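Local coordinates for transcription initiation factor IIB (Methanocaldococcus jannaschii, PDB 5O9J), which is a mini-intein with the HINT fold, a protein-splicing element that probably excises itself from its host transcription factor and joins the flanking segments, at residues 13-18 and 28-33; 37-42 and 68-73; 53-58 and 63-68; 80-83 and 89-92; 98-103 and 107-112. All coordinates share one frame; numbering follows the deposited sequence.

In the fold
The five contacts run in two groups along a chain made mostly of strands. In the first, strands 10-15 and 52-57 are neighbours in one sheet, so interactions 1 and 3 share it, while helix 24-33 is followed in the chain by strand 38-41, and interactions 1 and 2 touch, D29 with R73. Interaction 3 falls within the stretch that interaction 2 spans; both include V68. Interactions 4 and 5 follow as successive hairpins, centres about 14 Å apart, touching through F80, I82, V92, V111 and D112. Centres of interactions 1 and 5 are about 34 Å apart, on opposite sides of the chain's centre, consistent with one HINT-type intein fold built from both groups.

Interaction 1 (13-18 and 28-33); sequences IKENGE and IDKIIE
E15 and K30 reach for one another from opposite directions and meet as a salt bridge, with OE2 of E15 2.5 Å from NZ of K30. That separation is short, and its exact value should not be pressed. The pairing belongs to the charged ends alone: the nearest backbones, at E15 and I31, keep their CA atoms 10.9 Å apart, and only about 76 Å² is buried in all. Reach is what makes it possible. E15 sends CG away from its backbone N (chi1 -173°) and continues fully extended, while the lysine chain comes the other way with a bend at chi2. The second carboxylate oxygen, OE1, makes a long, weak ion pair with K20 on the adjoining strand.

E15 is also the first residue of a type I' turn, the tight two-residue connection of the beta hairpin formed by strands 10-15 and 18-23. Its N donates to O of E18 at 2.6 Å, and N of E18 returns a bond to O of E15 at 2.8 Å. At G17 a side chain would run into the carbonyl O of N16, which explains glycine at that place.

The densely filled side lies on the helix's inner surface, where I28 packs on V71, Y162 and L164, and I31 on V71 and I52. At the flank of the helix, D29 makes a salt bridge with R73. By contrast K30 is solvent-exposed, as are N16 and G17 at the hairpin tip.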
# COMPACT_ATOMS: atom_id res chain seq x y z
N ILE A 13 5.76 12.54 -1.78
CA ILE A 13 7.18 12.29 -2.03
C ILE A 13 8.06 13.52 -1.98
O ILE A 13 7.58 14.65 -2.04
CB ILE A 13 7.41 11.63 -3.41
CG1 ILE A 13 6.94 12.57 -4.53
CG2 ILE A 13 6.69 10.31 -3.50
CD1 ILE A 13 7.27 12.05 -5.94
N LYS A 14 9.36 13.26 -1.86
CA LYS A 14 10.39 14.23 -2.19
C LYS A 14 11.16 13.74 -3.41
O LYS A 14 11.73 12.65 -3.37
CB LYS A 14 11.37 14.43 -1.03
CG LYS A 14 11.06 15.58 -0.11
CD LYS A 14 12.31 15.94 0.66
CE LYS A 14 12.00 16.74 1.90
NZ LYS A 14 13.26 17.07 2.63
N GLU A 15 11.15 14.51 -4.49
CA GLU A 15 11.89 14.14 -5.70
C GLU A 15 13.03 15.12 -5.94
O GLU A 15 12.82 16.34 -5.97
CB GLU A 15 10.96 14.09 -6.91
CG GLU A 15 11.63 13.54 -8.18
CD GLU A 15 10.65 13.39 -9.34
OE1 GLU A 15 9.56 13.99 -9.28
OE2 GLU A 15 10.97 12.67 -10.31
N ASN A 16 14.24 14.59 -6.10
CA ASN A 16 15.46 15.39 -6.25
C ASN A 16 15.55 16.55 -5.27
O ASN A 16 16.12 17.59 -5.58
CB ASN A 16 15.58 15.92 -7.68
CG ASN A 16 15.85 14.83 -8.68
OD1 ASN A 16 16.41 13.79 -8.34
ND2 ASN A 16 15.44 15.05 -9.93
N GLY A 17 14.95 16.37 -4.10
CA GLY A 17 14.97 17.40 -3.07
C GLY A 17 13.70 18.21 -2.89
O GLY A 17 13.68 19.12 -2.06
N GLU A 18 12.64 17.93 -3.65
CA GLU A 18 11.40 18.66 -3.41
C GLU A 18 10.12 17.82 -3.38
O GLU A 18 9.99 16.78 -4.04
CB GLU A 18 11.23 19.78 -4.44
CG GLU A 18 11.83 21.12 -3.98
CD GLU A 18 11.48 21.50 -2.53
OE1 GLU A 18 10.43 21.07 -2.01
OE2 GLU A 18 12.30 22.22 -1.90
N ILE A 28 6.32 5.90 -10.86
CA ILE A 28 7.13 4.72 -11.11
C ILE A 28 7.28 4.44 -12.61
O ILE A 28 8.34 4.03 -13.08
CB ILE A 28 6.54 3.48 -10.39
CG1 ILE A 28 6.80 3.61 -8.88
CG2 ILE A 28 7.14 2.19 -10.92
CD1 ILE A 28 6.24 2.47 -8.05
N ASP A 29 6.21 4.68 -13.37
CA ASP A 29 6.29 4.58 -14.82
C ASP A 29 7.33 5.55 -15.36
O ASP A 29 8.15 5.17 -16.20
CB ASP A 29 4.93 4.86 -15.47
CG ASP A 29 4.03 3.64 -15.48
OD1 ASP A 29 4.52 2.53 -15.20
OD2 ASP A 29 2.83 3.80 -15.79
N LYS A 30 7.31 6.78 -14.87
CA LYS A 30 8.23 7.81 -15.35
C LYS A 30 9.68 7.46 -15.01
O LYS A 30 10.58 7.65 -15.83
CB LYS A 30 7.87 9.17 -14.75
CG LYS A 30 8.92 10.25 -14.95
CD LYS A 30 9.00 11.19 -13.76
CE LYS A 30 10.00 12.31 -14.01
NZ LYS A 30 10.61 12.78 -12.75
N ILE A 31 9.89 6.94 -13.81
CA ILE A 31 11.21 6.48 -13.36
C ILE A 31 11.78 5.35 -14.21
O ILE A 31 12.95 5.36 -14.62
CB ILE A 31 11.14 5.98 -11.91
CG1 ILE A 31 10.92 7.15 -10.94
CG2 ILE A 31 12.40 5.26 -11.52
CD1 ILE A 31 10.84 6.66 -9.52
N ILE A 32 10.95 4.34 -14.45
CA ILE A 32 11.39 3.17 -15.20
C ILE A 32 11.67 3.56 -16.65
O ILE A 32 12.72 3.24 -17.19
CB ILE A 32 10.35 2.05 -15.13
CG1 ILE A 32 10.34 1.45 -13.73
CG2 ILE A 32 10.67 0.97 -16.16
CD1 ILE A 32 9.25 0.41 -13.52
N GLU A 33 10.74 4.29 -17.25
CA GLU A 33 10.87 4.67 -18.65
C GLU A 33 12.08 5.60 -18.90
O GLU A 33 12.52 5.75 -20.04
CB GLU A 33 9.57 5.31 -19.13
CG GLU A 33 8.42 4.28 -19.23
CD GLU A 33 7.02 4.90 -19.12
OE1 GLU A 33 6.90 6.15 -19.12
OE2 GLU A 33 6.04 4.12 -19.04

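Interaction 2 (37-42 and 68-73); sequences NIRREG and VSEVSR
A salt-bridge network on the sheet surface joins R39, E70 and E41, spanning from strand 38-41, at one margin of the sheet, to strand 70-75. NH1 of R39 donates to OE1 of E70 at 3.2 Å with an N-H...O angle of 157°, and NH2 adds a weak bond to that oxygen at 3.4 Å. Held in the fork of two nitrogens, the oxygen sits at the guanidinium edge, within its plane, yet the approach to the carboxylate is from above, the two groups being turned 43° apart.

The side chains cross at about a right angle. R39 starts with CG between backbone N and carbonyl carbon (chi1 72°) and then runs straight to NE, carrying its charged end to the glutamate. Its NH2 also has a long ion pair with OE2 of E41, at 3.7 Å. The arginine therefore lies between two acids whose OE2 atoms are 6.3 Å apart, and would probably ease their mutual repulsion. OE2 of E70 has a weak hydrogen bond to T165.

I46 of the intervening strand 44-48 touches all three side chains, and the R39-E70 bridge passes over that strand: a cross-strand surface salt-bridge network on an antiparallel sheet.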
# COMPACT_ATOMS: atom_id res chain seq x y z
N ASN A 37 18.79 1.45 -15.56
CA ASN A 37 19.08 0.53 -14.48
C ASN A 37 17.89 -0.38 -14.24
O ASN A 37 17.50 -0.64 -13.09
CB ASN A 37 19.41 1.29 -13.19
CG ASN A 37 20.41 2.41 -13.43
OD1 ASN A 37 20.08 3.60 -13.30
ND2 ASN A 37 21.63 2.04 -13.79
N ILE A 38 17.28 -0.83 -15.33
CA ILE A 38 16.17 -1.76 -15.23
C ILE A 38 16.71 -3.17 -15.22
O ILE A 38 17.59 -3.50 -16.01
CB ILE A 38 15.16 -1.59 -16.38
CG1 ILE A 38 14.75 -0.13 -16.52
CG2 ILE A 38 13.95 -2.49 -16.15
CD1 ILE A 38 13.84 0.13 -17.69
N ARG A 39 16.20 -3.99 -14.32
CA ARG A 39 16.49 -5.42 -14.34
C ARG A 39 15.17 -6.16 -14.24
O ARG A 39 14.14 -5.55 -13.94
CB ARG A 39 17.44 -5.82 -13.22
CG ARG A 39 16.83 -5.82 -11.82
CD ARG A 39 17.85 -6.28 -10.78
NE ARG A 39 17.22 -6.61 -9.51
CZ ARG A 39 16.95 -5.71 -8.56
NH1 ARG A 39 17.26 -4.43 -8.75
NH2 ARG A 39 16.37 -6.09 -7.43
N ARG A 40 15.18 -7.46 -14.48
CA ARG A 40 13.95 -8.23 -14.45
C ARG A 40 14.01 -9.43 -13.52
O ARG A 40 15.06 -10.04 -13.33
CB ARG A 40 13.58 -8.69 -15.86
CG ARG A 40 13.14 -7.57 -16.79
CD ARG A 40 12.57 -8.14 -18.07
NE ARG A 40 11.61 -7.23 -18.70
CZ ARG A 40 10.32 -7.17 -18.39
NH1 ARG A 40 9.82 -7.96 -17.45
NH2 ARG A 40 9.52 -6.32 -19.01
N GLU A 41 12.86 -9.75 -12.94
CA GLU A 41 12.68 -10.97 -12.16
C GLU A 41 11.38 -11.59 -12.61
O GLU A 41 10.36 -11.53 -11.91
CB GLU A 41 12.67 -10.68 -10.66
CG GLU A 41 13.97 -10.08 -10.13
CD GLU A 41 14.03 -10.05 -8.62
OE1 GLU A 41 13.09 -10.58 -7.98
OE2 GLU A 41 15.01 -9.51 -8.07
N GLY A 42 11.40 -12.16 -13.81
CA GLY A 42 10.21 -12.70 -14.42
C GLY A 42 9.31 -11.59 -14.93
O GLY A 42 9.68 -10.84 -15.83
N VAL A 68 13.79 5.97 -0.96
CA VAL A 68 13.38 4.82 -1.76
C VAL A 68 14.62 4.34 -2.51
O VAL A 68 15.31 5.13 -3.15
CB VAL A 68 12.25 5.17 -2.74
CG1 VAL A 68 11.87 3.96 -3.60
CG2 VAL A 68 11.03 5.71 -1.97
N SER A 69 14.91 3.04 -2.43
CA SER A 69 16.12 2.53 -3.07
C SER A 69 15.84 2.09 -4.50
O SER A 69 16.65 2.33 -5.39
CB SER A 69 16.69 1.36 -2.26
OG SER A 69 15.70 0.37 -2.09
N GLU A 70 14.70 1.45 -4.71
CA GLU A 70 14.30 1.01 -6.04
C GLU A 70 12.78 1.01 -6.17
O GLU A 70 12.05 1.03 -5.17
CB GLU A 70 14.87 -0.39 -6.33
CG GLU A 70 14.42 -1.46 -5.35
CD GLU A 70 15.01 -2.84 -5.62
OE1 GLU A 70 16.16 -2.94 -6.11
OE2 GLU A 70 14.30 -3.83 -5.34
N VAL A 71 12.30 1.00 -7.41
CA VAL A 71 10.87 0.89 -7.66
C VAL A 71 10.65 -0.26 -8.62
O VAL A 71 11.57 -0.68 -9.32
CB VAL A 71 10.26 2.17 -8.26
CG1 VAL A 71 10.51 3.38 -7.34
CG2 VAL A 71 10.84 2.43 -9.65
N SER A 72 9.43 -0.77 -8.66
CA SER A 72 9.14 -1.87 -9.56
C SER A 72 7.66 -1.92 -9.90
O SER A 72 6.84 -1.27 -9.24
CB SER A 72 9.61 -3.20 -8.96
OG SER A 72 8.76 -3.65 -7.92
N ARG A 73 7.34 -2.68 -10.94
CA ARG A 73 5.97 -2.89 -11.36
C ARG A 73 5.88 -4.29 -11.95
O ARG A 73 6.89 -4.86 -12.38
CB ARG A 73 5.54 -1.85 -12.40
CG ARG A 73 6.27 -2.00 -13.75
CD ARG A 73 5.93 -0.90 -14.75
NE ARG A 73 6.77 -0.99 -15.95
CZ ARG A 73 6.79 -0.10 -16.94
NH1 ARG A 73 6.01 0.97 -16.88
NH2 ARG A 73 7.59 -0.28 -17.99

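Interaction 3 (53-58 and 63-68); sequences EVIAFN and FKFMPV
V54 with M66 and A56 with K64 are the hydrogen-bonded pairs that hold these two strands together, each residue giving its N-H and receiving at its C=O. N of V54 reaches O of M66 at 2.9 Å and N of M66 reaches O of V54 at 2.8 Å; both bonds between A56 and K64 measure 3.0 Å from N to O. On strand 52-57 the alternate residues bond away from the hairpin, E53 to K14, I55 to V173, and O of F57 to the side-chain ND2 of N171. P67, lacking an N-H, fits at a non-hydrogen-bonded position. At the turn, OD1 of N58 takes the N-H of K62, while CB of N58 rests against SD of M66.

On the face bearing E53, I55 and F57, side chains meet in matched pairs. CD1 of I55 lies over the middle of the F65 ring, 3.5 Å from its centroid, a CH-pi contact. Without the ring, as with an alanine at F65, that methyl is likely to lose its aromatic floor, opening a gap beside I12 and K14, which the ring also touches. F57 turns its edge to the face of F63 in a T-shaped pair, centroids 5.0 Å apart and planes at 63°. With CG swung opposite its own N (chi1 -176°), the F57 ring also reaches L138 and I139.

The strand axes diverge from antiparallel, at 138°, giving the strongly twisted beta hairpin of strands 52-57 and 63-67, in the mostly beta architecture of the HINT fold.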
# COMPACT_ATOMS: atom_id res chain seq x y z
N GLU A 53 12.23 10.19 -2.03
CA GLU A 53 11.86 9.85 -0.67
C GLU A 53 10.35 9.79 -0.54
O GLU A 53 9.63 10.56 -1.18
CB GLU A 53 12.44 10.88 0.32
CG GLU A 53 13.93 11.13 0.16
CD GLU A 53 14.53 11.90 1.32
OE1 GLU A 53 13.81 12.71 1.95
OE2 GLU A 53 15.72 11.69 1.62
N VAL A 54 9.86 8.86 0.28
CA VAL A 54 8.42 8.75 0.51
C VAL A 54 8.13 8.82 2.01
O VAL A 54 9.01 8.56 2.84
CB VAL A 54 7.88 7.43 -0.08
CG1 VAL A 54 8.35 6.23 0.74
CG2 VAL A 54 6.36 7.46 -0.20
N ILE A 55 6.90 9.20 2.36
CA ILE A 55 6.50 9.20 3.77
C ILE A 55 6.37 7.77 4.25
O ILE A 55 5.66 6.97 3.66
CB ILE A 55 5.17 9.94 4.01
CG1 ILE A 55 5.33 11.43 3.71
CG2 ILE A 55 4.71 9.74 5.46
CD1 ILE A 55 6.41 12.11 4.54
N ALA A 56 7.07 7.45 5.32
CA ALA A 56 7.01 6.12 5.88
C ALA A 56 7.17 6.20 7.38
O ALA A 56 7.61 7.21 7.92
CB ALA A 56 8.09 5.24 5.27
N PHE A 57 6.81 5.12 8.05
CA PHE A 57 6.97 4.97 9.48
C PHE A 57 8.29 4.27 9.79
O PHE A 57 8.42 3.06 9.58
CB PHE A 57 5.80 4.18 10.04
CG PHE A 57 5.81 4.05 11.50
CD1 PHE A 57 5.30 5.07 12.32
CD2 PHE A 57 6.37 2.93 12.09
CE1 PHE A 57 5.34 4.92 13.68
CE2 PHE A 57 6.41 2.80 13.43
CZ PHE A 57 5.89 3.77 14.25
N ASN A 58 9.28 5.00 10.29
CA ASN A 58 10.62 4.43 10.38
C ASN A 58 10.90 3.60 11.65
O ASN A 58 10.03 3.48 12.52
CB ASN A 58 11.68 5.53 10.25
CG ASN A 58 11.75 6.47 11.46
OD1 ASN A 58 10.99 6.36 12.43
ND2 ASN A 58 12.68 7.41 11.40
N PHE A 63 6.84 9.03 11.63
CA PHE A 63 6.44 9.29 10.25
C PHE A 63 7.29 10.40 9.65
O PHE A 63 7.19 11.57 10.03
CB PHE A 63 4.96 9.65 10.16
CG PHE A 63 4.04 8.48 10.35
CD1 PHE A 63 3.51 8.18 11.60
CD2 PHE A 63 3.73 7.66 9.28
CE1 PHE A 63 2.67 7.09 11.77
CE2 PHE A 63 2.89 6.57 9.45
CZ PHE A 63 2.36 6.28 10.69
N LYS A 64 8.13 10.01 8.70
CA LYS A 64 9.18 10.85 8.13
C LYS A 64 9.43 10.51 6.66
O LYS A 64 9.11 9.41 6.22
CB LYS A 64 10.49 10.67 8.91
CG LYS A 64 10.61 11.43 10.22
CD LYS A 64 12.07 11.46 10.65
CE LYS A 64 12.32 12.58 11.66
NZ LYS A 64 11.46 12.44 12.86
N PHE A 65 10.02 11.44 5.92
CA PHE A 65 10.53 11.11 4.59
C PHE A 65 11.68 10.12 4.70
O PHE A 65 12.62 10.33 5.46
CB PHE A 65 10.98 12.37 3.86
CG PHE A 65 9.85 13.16 3.28
CD1 PHE A 65 9.07 12.64 2.25
CD2 PHE A 65 9.55 14.43 3.77
CE1 PHE A 65 8.04 13.36 1.72
CE2 PHE A 65 8.50 15.16 3.24
CZ PHE A 65 7.75 14.63 2.22
N MET A 66 11.58 9.02 3.95
CA MET A 66 12.61 7.98 3.93
C MET A 66 12.98 7.64 2.49
O MET A 66 12.10 7.53 1.63
CB MET A 66 12.12 6.70 4.62
CG MET A 66 11.76 6.86 6.11
SD MET A 66 13.23 6.99 7.14
CE MET A 66 13.94 5.36 6.97
N PRO A 67 14.29 7.47 2.24
CA PRO A 67 14.81 7.09 0.92
C PRO A 67 14.15 5.87 0.31
O PRO A 67 14.00 4.85 0.98
CB PRO A 67 16.29 6.80 1.20
CG PRO A 67 16.62 7.67 2.36
CD PRO A 67 15.38 7.65 3.22
N VAL A 68 13.79 5.97 -0.96
CA VAL A 68 13.38 4.82 -1.76
C VAL A 68 14.62 4.34 -2.51
O VAL A 68 15.31 5.13 -3.15
CB VAL A 68 12.25 5.17 -2.74
CG1 VAL A 68 11.87 3.96 -3.60
CG2 VAL A 68 11.03 5.71 -1.97

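Interaction 4 (80-83 and 89-92); sequences FEIV and KVRV
F80 and I82 pair with V92 and V90 through four backbone hydrogen bonds, the regular pattern of an antiparallel hairpin. The strand segments run at 162° to each other with axes 4.7 Å apart at their closest. N of F80 bonds to O of V92 at 2.8 Å, and three more bonds complete the two pairs; E81 faces R91, and V83 faces K89, in the non-hydrogen-bonded places.

Side chains divide by face. On the one bearing E81 and R91, the direct ion pair is long, OE2 of E81 lying 3.8 Å from NE of R91, with carboxylate and guanidinium planes 74° apart. A water closes the gap: it donates to OE2 of E81 at 2.6 Å and accepts from NE of R91 at 2.8 Å. OE1 of E81 is taken by ND2 of N152. K89 lies alongside E81, CD of K89 3.8 Å from OE2 of E81, and CB of K89 is 3.9 Å from CG2 of V83.

The opposite face is apolar and buried. CG1 of V90 meets CB of I82 at 4.2 Å, and O of V92 lies near the edge of the F80 ring, whose end leads away from strand 88-92.

Strand 79-84 lies between strand 88-92, at the margin of its sheet, and strand 143-154, to which E81 and V83 bond by their backbones; over the apolar face, V90 and V92 pack on strand 127-131, and I82 on L114.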
# COMPACT_ATOMS: atom_id res chain seq x y z
N PHE A 80 -8.89 -6.73 -5.64
CA PHE A 80 -10.09 -6.70 -4.83
C PHE A 80 -10.35 -5.29 -4.38
O PHE A 80 -9.45 -4.60 -3.91
CB PHE A 80 -9.95 -7.62 -3.61
CG PHE A 80 -9.89 -9.08 -3.96
CD1 PHE A 80 -8.75 -9.63 -4.52
CD2 PHE A 80 -10.98 -9.91 -3.70
CE1 PHE A 80 -8.69 -10.98 -4.83
CE2 PHE A 80 -10.93 -11.25 -4.00
CZ PHE A 80 -9.78 -11.79 -4.57
N GLU A 81 -11.59 -4.84 -4.55
CA GLU A 81 -12.01 -3.59 -3.94
C GLU A 81 -12.84 -3.89 -2.71
O GLU A 81 -13.92 -4.46 -2.81
CB GLU A 81 -12.80 -2.73 -4.93
CG GLU A 81 -13.21 -1.39 -4.38
CD GLU A 81 -14.17 -0.67 -5.29
OE1 GLU A 81 -15.27 -1.22 -5.53
OE2 GLU A 81 -13.84 0.43 -5.77
N ILE A 82 -12.31 -3.54 -1.54
CA ILE A 82 -13.05 -3.69 -0.28
C ILE A 82 -13.78 -2.40 0.04
O ILE A 82 -13.16 -1.34 0.09
CB ILE A 82 -12.12 -4.02 0.90
CG1 ILE A 82 -11.27 -5.25 0.60
CG2 ILE A 82 -12.94 -4.25 2.16
CD1 ILE A 82 -10.22 -5.51 1.67
N VAL A 83 -15.09 -2.48 0.25
CA VAL A 83 -15.86 -1.29 0.60
C VAL A 83 -16.49 -1.48 1.97
O VAL A 83 -17.19 -2.46 2.20
CB VAL A 83 -16.95 -0.99 -0.45
CG1 VAL A 83 -17.59 0.34 -0.16
CG2 VAL A 83 -16.35 -1.00 -1.84
N LYS A 89 -13.06 2.79 0.95
CA LYS A 89 -12.72 1.67 0.09
C LYS A 89 -11.24 1.65 -0.28
O LYS A 89 -10.56 2.67 -0.26
CB LYS A 89 -13.58 1.71 -1.18
CG LYS A 89 -13.37 2.93 -2.05
CD LYS A 89 -14.47 3.05 -3.10
CE LYS A 89 -15.76 3.60 -2.49
NZ LYS A 89 -16.83 3.80 -3.52
N VAL A 90 -10.75 0.46 -0.62
CA VAL A 90 -9.36 0.30 -1.00
C VAL A 90 -9.26 -0.78 -2.07
O VAL A 90 -10.05 -1.73 -2.06
CB VAL A 90 -8.48 -0.05 0.23
CG1 VAL A 90 -8.91 -1.37 0.85
CG2 VAL A 90 -7.01 -0.07 -0.14
N ARG A 91 -8.33 -0.62 -3.00
CA ARG A 91 -8.09 -1.64 -4.02
C ARG A 91 -6.74 -2.31 -3.82
O ARG A 91 -5.70 -1.64 -3.88
CB ARG A 91 -8.13 -1.04 -5.42
CG ARG A 91 -9.44 -0.38 -5.80
CD ARG A 91 -9.34 0.19 -7.21
NE ARG A 91 -10.64 0.44 -7.80
CZ ARG A 91 -10.90 0.36 -9.10
NH1 ARG A 91 -12.12 0.60 -9.55
NH2 ARG A 91 -9.93 0.05 -9.95
N VAL A 92 -6.73 -3.61 -3.58
CA VAL A 92 -5.48 -4.32 -3.34
C VAL A 92 -5.44 -5.67 -4.04
O VAL A 92 -6.47 -6.24 -4.39
CB VAL A 92 -5.22 -4.55 -1.82
CG1 VAL A 92 -5.05 -3.23 -1.12
CG2 VAL A 92 -6.35 -5.33 -1.19
O HOH W 1 -11.73 1.96 -5.72

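Interaction 5 (98-103 and 107-112); sequences VFTIRD and VPIRVD
The F99 ring has CA of P108 at its edge, in plane, and its CE1 comes 4.0 Å from CD of P108; H182 of the C-terminal strand meets the same ring with planes at about 25°. The guanidinium of R102 carries CG1 of I109 over one face, toward the rim and 4.2 Å above the plane. Its chain bends at chi2 (-69°), folding it back over the isoleucine, with CG of R102 3.9 Å from CG1 of I109.

Strands 96-102 and 105-110 form a hairpin here. O of V98 is gripped twice, by N of I109 at 2.8 Å and by OG1 of T100 at 2.9 Å, from opposite faces of the carbonyl plane. T100 thereby sets its side chain against I109, OG1 lying 3.4 Å from CB of I109. Replacing I109 by glycine would probably leave T100 and the arginine face without their apolar neighbour, and the guanidinium freer to shift from D118.

At the end of strand 105-110, R110 grips D112 side-on, NE and NH2 each taking one oxygen. Hydrophobic cover and fixed charge thus work together: the isoleucine shields one guanidinium face while a salt bridge to D118 and a hydrogen bond to O of E113 hold NH1 of R102.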
# COMPACT_ATOMS: atom_id res chain seq x y z
N VAL A 98 -5.52 -8.13 6.05
CA VAL A 98 -6.01 -7.01 6.83
C VAL A 98 -6.54 -7.47 8.18
O VAL A 98 -7.12 -8.56 8.29
CB VAL A 98 -7.12 -6.24 6.09
CG1 VAL A 98 -6.54 -5.50 4.90
CG2 VAL A 98 -8.21 -7.19 5.64
N PHE A 99 -6.35 -6.65 9.21
CA PHE A 99 -6.84 -6.98 10.54
C PHE A 99 -8.34 -7.13 10.54
O PHE A 99 -9.07 -6.21 10.17
CB PHE A 99 -6.41 -5.93 11.56
CG PHE A 99 -5.02 -6.13 12.07
CD1 PHE A 99 -4.29 -7.24 11.68
CD2 PHE A 99 -4.45 -5.23 12.95
CE1 PHE A 99 -3.02 -7.44 12.15
CE2 PHE A 99 -3.18 -5.44 13.43
CZ PHE A 99 -2.46 -6.54 13.02
N THR A 100 -8.80 -8.31 10.94
CA THR A 100 -10.21 -8.64 10.95
C THR A 100 -10.57 -9.23 12.31
O THR A 100 -9.73 -9.84 12.97
CB THR A 100 -10.58 -9.67 9.85
OG1 THR A 100 -9.86 -9.36 8.64
CG2 THR A 100 -12.07 -9.65 9.55
N ILE A 101 -11.82 -9.07 12.73
CA ILE A 101 -12.27 -9.80 13.91
C ILE A 101 -12.73 -11.18 13.49
O ILE A 101 -13.67 -11.34 12.73
CB ILE A 101 -13.40 -9.07 14.65
CG1 ILE A 101 -12.86 -7.77 15.23
CG2 ILE A 101 -13.95 -9.96 15.75
CD1 ILE A 101 -13.79 -7.08 16.20
N ARG A 102 -12.02 -12.19 13.96
CA ARG A 102 -12.37 -13.57 13.64
C ARG A 102 -12.26 -14.37 14.92
O ARG A 102 -11.23 -14.31 15.59
CB ARG A 102 -11.46 -14.14 12.55
CG ARG A 102 -11.74 -13.59 11.17
CD ARG A 102 -13.07 -14.08 10.65
NE ARG A 102 -13.35 -13.59 9.30
CZ ARG A 102 -12.87 -14.15 8.19
NH1 ARG A 102 -13.18 -13.63 7.00
NH2 ARG A 102 -12.08 -15.21 8.25
N ASP A 103 -13.32 -15.09 15.26
CA ASP A 103 -13.37 -15.83 16.51
C ASP A 103 -12.92 -14.95 17.68
O ASP A 103 -11.94 -15.30 18.37
CB ASP A 103 -12.49 -17.06 16.46
CG ASP A 103 -12.89 -18.03 15.35
OD1 ASP A 103 -14.10 -18.30 15.16
OD2 ASP A 103 -11.97 -18.53 14.65
N VAL A 107 -7.22 -10.53 13.99
CA VAL A 107 -6.21 -11.31 13.31
C VAL A 107 -6.06 -10.83 11.87
O VAL A 107 -7.00 -10.29 11.30
CB VAL A 107 -6.54 -12.82 13.31
CG1 VAL A 107 -6.41 -13.40 14.71
CG2 VAL A 107 -7.92 -13.07 12.73
N PRO A 108 -4.87 -11.02 11.29
CA PRO A 108 -4.73 -10.67 9.87
C PRO A 108 -5.41 -11.70 8.97
O PRO A 108 -5.14 -12.89 9.11
CB PRO A 108 -3.21 -10.67 9.66
CG PRO A 108 -2.69 -11.61 10.70
CD PRO A 108 -3.60 -11.43 11.90
N ILE A 109 -6.29 -11.24 8.08
CA ILE A 109 -6.94 -12.14 7.12
C ILE A 109 -6.66 -11.72 5.67
O ILE A 109 -6.83 -10.56 5.32
CB ILE A 109 -8.47 -12.18 7.34
CG1 ILE A 109 -8.80 -12.64 8.76
CG2 ILE A 109 -9.14 -13.10 6.31
CD1 ILE A 109 -8.23 -13.99 9.11
N ARG A 110 -6.24 -12.67 4.83
CA ARG A 110 -6.07 -12.42 3.40
C ARG A 110 -7.34 -11.82 2.80
O ARG A 110 -8.45 -12.16 3.22
CB ARG A 110 -5.69 -13.70 2.66
CG ARG A 110 -4.20 -14.00 2.70
CD ARG A 110 -3.88 -15.29 1.97
NE ARG A 110 -4.49 -15.34 0.65
CZ ARG A 110 -3.81 -15.42 -0.49
NH1 ARG A 110 -2.48 -15.45 -0.47
NH2 ARG A 110 -4.46 -15.48 -1.64
N VAL A 111 -7.18 -10.91 1.84
CA VAL A 111 -8.32 -10.16 1.31
C VAL A 111 -9.29 -11.05 0.53
O VAL A 111 -10.48 -10.74 0.41
CB VAL A 111 -7.86 -9.01 0.39
CG1 VAL A 111 -7.10 -7.96 1.20
CG2 VAL A 111 -7.00 -9.54 -0.74
N ASP A 112 -8.78 -12.17 0.00
CA ASP A 112 -9.62 -13.07 -0.78
C ASP A 112 -10.40 -14.04 0.12
O ASP A 112 -11.25 -14.79 -0.36
CB ASP A 112 -8.78 -13.84 -1.81
CG ASP A 112 -7.70 -14.70 -1.17
OD1 ASP A 112 -7.46 -14.57 0.05
OD2 ASP A 112 -7.07 -15.50 -1.90